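Local coordinates for protein BH2851 (Bacillus halodurans, PDB 2GFG) that is of unknown function but, as a CYTH-domain protein and putative adenylate cyclase, probably acts on phosphate-bearing substrates such as nucleotides or polyphosphates, at residues T162-F165 / Q166-K170. Residues are numbered along the deposited sequence; the frame is centred on the assembly and turned at random.
With EDO (1,2-ethanediol), chain I.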
loop_
_atom_site.group_PDB
_atom_site.type_symbol
_atom_site.label_atom_id
_atom_site.label_comp_id
_atom_site.label_asym_id
_atom_site.label_seq_id
_atom_site.Cartn_x
_atom_site.Cartn_y
_atom_site.Cartn_z
ATOM N N THR A 162 -13.114 -2.492 -12.462
ATOM C CA THR A 162 -14.213 -3.280 -11.866
ATOM C C THR A 162 -14.511 -4.520 -12.709
ATOM O O THR A 162 -14.599 -5.633 -12.184
ATOM C CB THR A 162 -15.502 -2.448 -11.755
ATOM O OG1 THR A 162 -15.227 -1.238 -11.055
ATOM C CG2 THR A 162 -16.608 -3.233 -11.012
ATOM N N VAL A 163 -14.688 -4.309 -14.014
ATOM C CA VAL A 163 -14.961 -5.398 -14.953
ATOM C C VAL A 163 -13.835 -6.450 -14.916
ATOM O O VAL A 163 -14.100 -7.647 -14.796
ATOM C CB VAL A 163 -15.138 -4.864 -16.406
ATOM C CG1 VAL A 163 -15.178 -6.019 -17.423
ATOM C CG2 VAL A 163 -16.411 -4.013 -16.512
ATOM N N THR A 164 -12.587 -5.985 -14.984
ATOM C CA THR A 164 -11.434 -6.882 -14.994
ATOM C C THR A 164 -11.298 -7.660 -13.678
ATOM O O THR A 164 -11.006 -8.849 -13.696
ATOM C CB THR A 164 -10.118 -6.120 -15.275
ATOM O OG1 THR A 164 -10.245 -5.386 -16.503
ATOM C CG2 THR A 164 -8.941 -7.090 -15.386
ATOM N N PHE A 165 -11.526 -6.986 -12.546
ATOM C CA PHE A 165 -11.383 -7.638 -11.231
ATOM C C PHE A 165 -12.484 -8.655 -10.972
ATOM O O PHE A 165 -12.222 -9.723 -10.431
ATOM C CB PHE A 165 -11.343 -6.618 -10.098
ATOM C CG PHE A 165 -10.884 -7.203 -8.780
ATOM C CD1 PHE A 165 -9.579 -7.693 -8.640
ATOM C CD2 PHE A 165 -11.757 -7.292 -7.687
ATOM C CE1 PHE A 165 -9.143 -8.251 -7.424
ATOM C CE2 PHE A 165 -11.330 -7.849 -6.482
ATOM C CZ PHE A 165 -10.011 -8.337 -6.357
ATOM N N GLN A 166 -13.718 -8.319 -11.353
ATOM C CA GLN A 166 -14.837 -9.269 -11.250
ATOM C C GLN A 166 -14.588 -10.506 -12.134
ATOM O O GLN A 166 -14.973 -11.613 -11.775
ATOM C CB GLN A 166 -16.169 -8.601 -11.623
ATOM C CG GLN A 166 -16.658 -7.536 -10.609
ATOM C CD GLN A 166 -16.838 -8.092 -9.204
ATOM O OE1 GLN A 166 -17.419 -9.157 -9.018
ATOM N NE2 GLN A 166 -16.324 -7.370 -8.209
ATOM N N GLU A 167 -13.928 -10.293 -13.280
ATOM C CA GLU A 167 -13.516 -11.389 -14.170
ATOM C C GLU A 167 -12.466 -12.292 -13.492
ATOM O O GLU A 167 -12.543 -13.512 -13.586
ATOM C CB GLU A 167 -12.972 -10.822 -15.503
ATOM C CG GLU A 167 -12.439 -11.882 -16.499
ATOM C CD GLU A 167 -10.942 -12.172 -16.339
ATOM O OE1 GLU A 167 -10.137 -11.226 -16.401
ATOM O OE2 GLU A 167 -10.580 -13.360 -16.218
ATOM N N ILE A 168 -11.494 -11.673 -12.813
ATOM C CA ILE A 168 -10.454 -12.419 -12.060
ATOM C C ILE A 168 -11.086 -13.297 -10.969
ATOM O O ILE A 168 -10.742 -14.468 -10.837
ATOM C CB ILE A 168 -9.393 -11.452 -11.418
ATOM C CG1 ILE A 168 -8.562 -10.778 -12.503
ATOM C CG2 ILE A 168 -8.447 -12.220 -10.435
ATOM C CD1 ILE A 168 -7.831 -9.523 -12.041
ATOM N N LEU A 169 -12.026 -12.719 -10.207
ATOM C CA LEU A 169 -12.714 -13.447 -9.117
ATOM C C LEU A 169 -13.478 -14.655 -9.650
ATOM O O LEU A 169 -13.484 -15.724 -9.029
ATOM C CB LEU A 169 -13.688 -12.516 -8.369
ATOM C CG LEU A 169 -13.077 -11.322 -7.621
ATOM C CD1 LEU A 169 -14.183 -10.365 -7.157
ATOM C CD2 LEU A 169 -12.232 -11.779 -6.451
ATOM N N LYS A 170 -14.124 -14.472 -10.799
ATOM C CA LYS A 170 -14.893 -15.540 -11.447
ATOM C C LYS A 170 -13.948 -16.599 -12.071
ATOM O O LYS A 170 -14.095 -17.787 -11.824
ATOM C CB LYS A 170 -15.808 -14.946 -12.519
ATOM C CG LYS A 170 -16.904 -15.863 -12.986
ATOM C CD LYS A 170 -17.828 -15.154 -13.965
ATOM C CE LYS A 170 -19.078 -15.970 -14.253
ATOM N NZ LYS A 170 -18.757 -17.290 -14.819
HETATM C C1 EDO I . -8.353 -2.598 -17.454
HETATM O O1 EDO I . -7.805 -3.874 -17.853
HETATM C C2 EDO I . -7.334 -1.786 -16.628
HETATM O O2 EDO I . -7.973 -0.673 -15.939
#
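L169 CG lies over one face of the F165 ring, one helical turn further on, the two side chains crossing at a slant. F165 carries CG anti to its own backbone N (chi1 -167°), which carries the ring outward from the helix, leaning a little toward the following turn. F165 CE2 meets both methyls of the leucine, 3.9 Å from L169 CD1 and almost as close to CD2. I168 comes to the same ring obliquely, and its CD1 stands 4.2 Å from F165 CD1. Replacing L169 by an alanine removes the branched end from that face and would probably leave the F165 ring with more freedom to turn. Both segments belong to helix 158-171, which follows the last strand of the eight-stranded antiparallel barrel of this CYTH domain and packs against the barrel's strands. F165 reaches R10 and T12 of strand 4-14 as well as F153 of strand 146-155, while I168 rests on I151 and F153. Regular i to i+4 backbone bonds hold the spacing: L169 N donates to F165 O (3.0 Å) and I168 N to T164 O (3.0 Å), the former the straighter, with an angle of 162° at the hydrogen. On the more exposed side Q166 sets CG beside its own backbone N (chi1 -69°), which brings that CG to 3.2 Å from T162 O, the carbonyl that also accepts Q166 N at 2.9 Å. T164 turns its hydroxyl back along the helix: OG1 bonds to H160 O and also accepts a hydrogen bond from O1 of 1,2-ethanediol (3.2 Å), probably a crystallisation additive, which T156 N binds as well. E167 leads its carboxylate away from the ring, OE2 being hydrogen-bonded to T171 OG1.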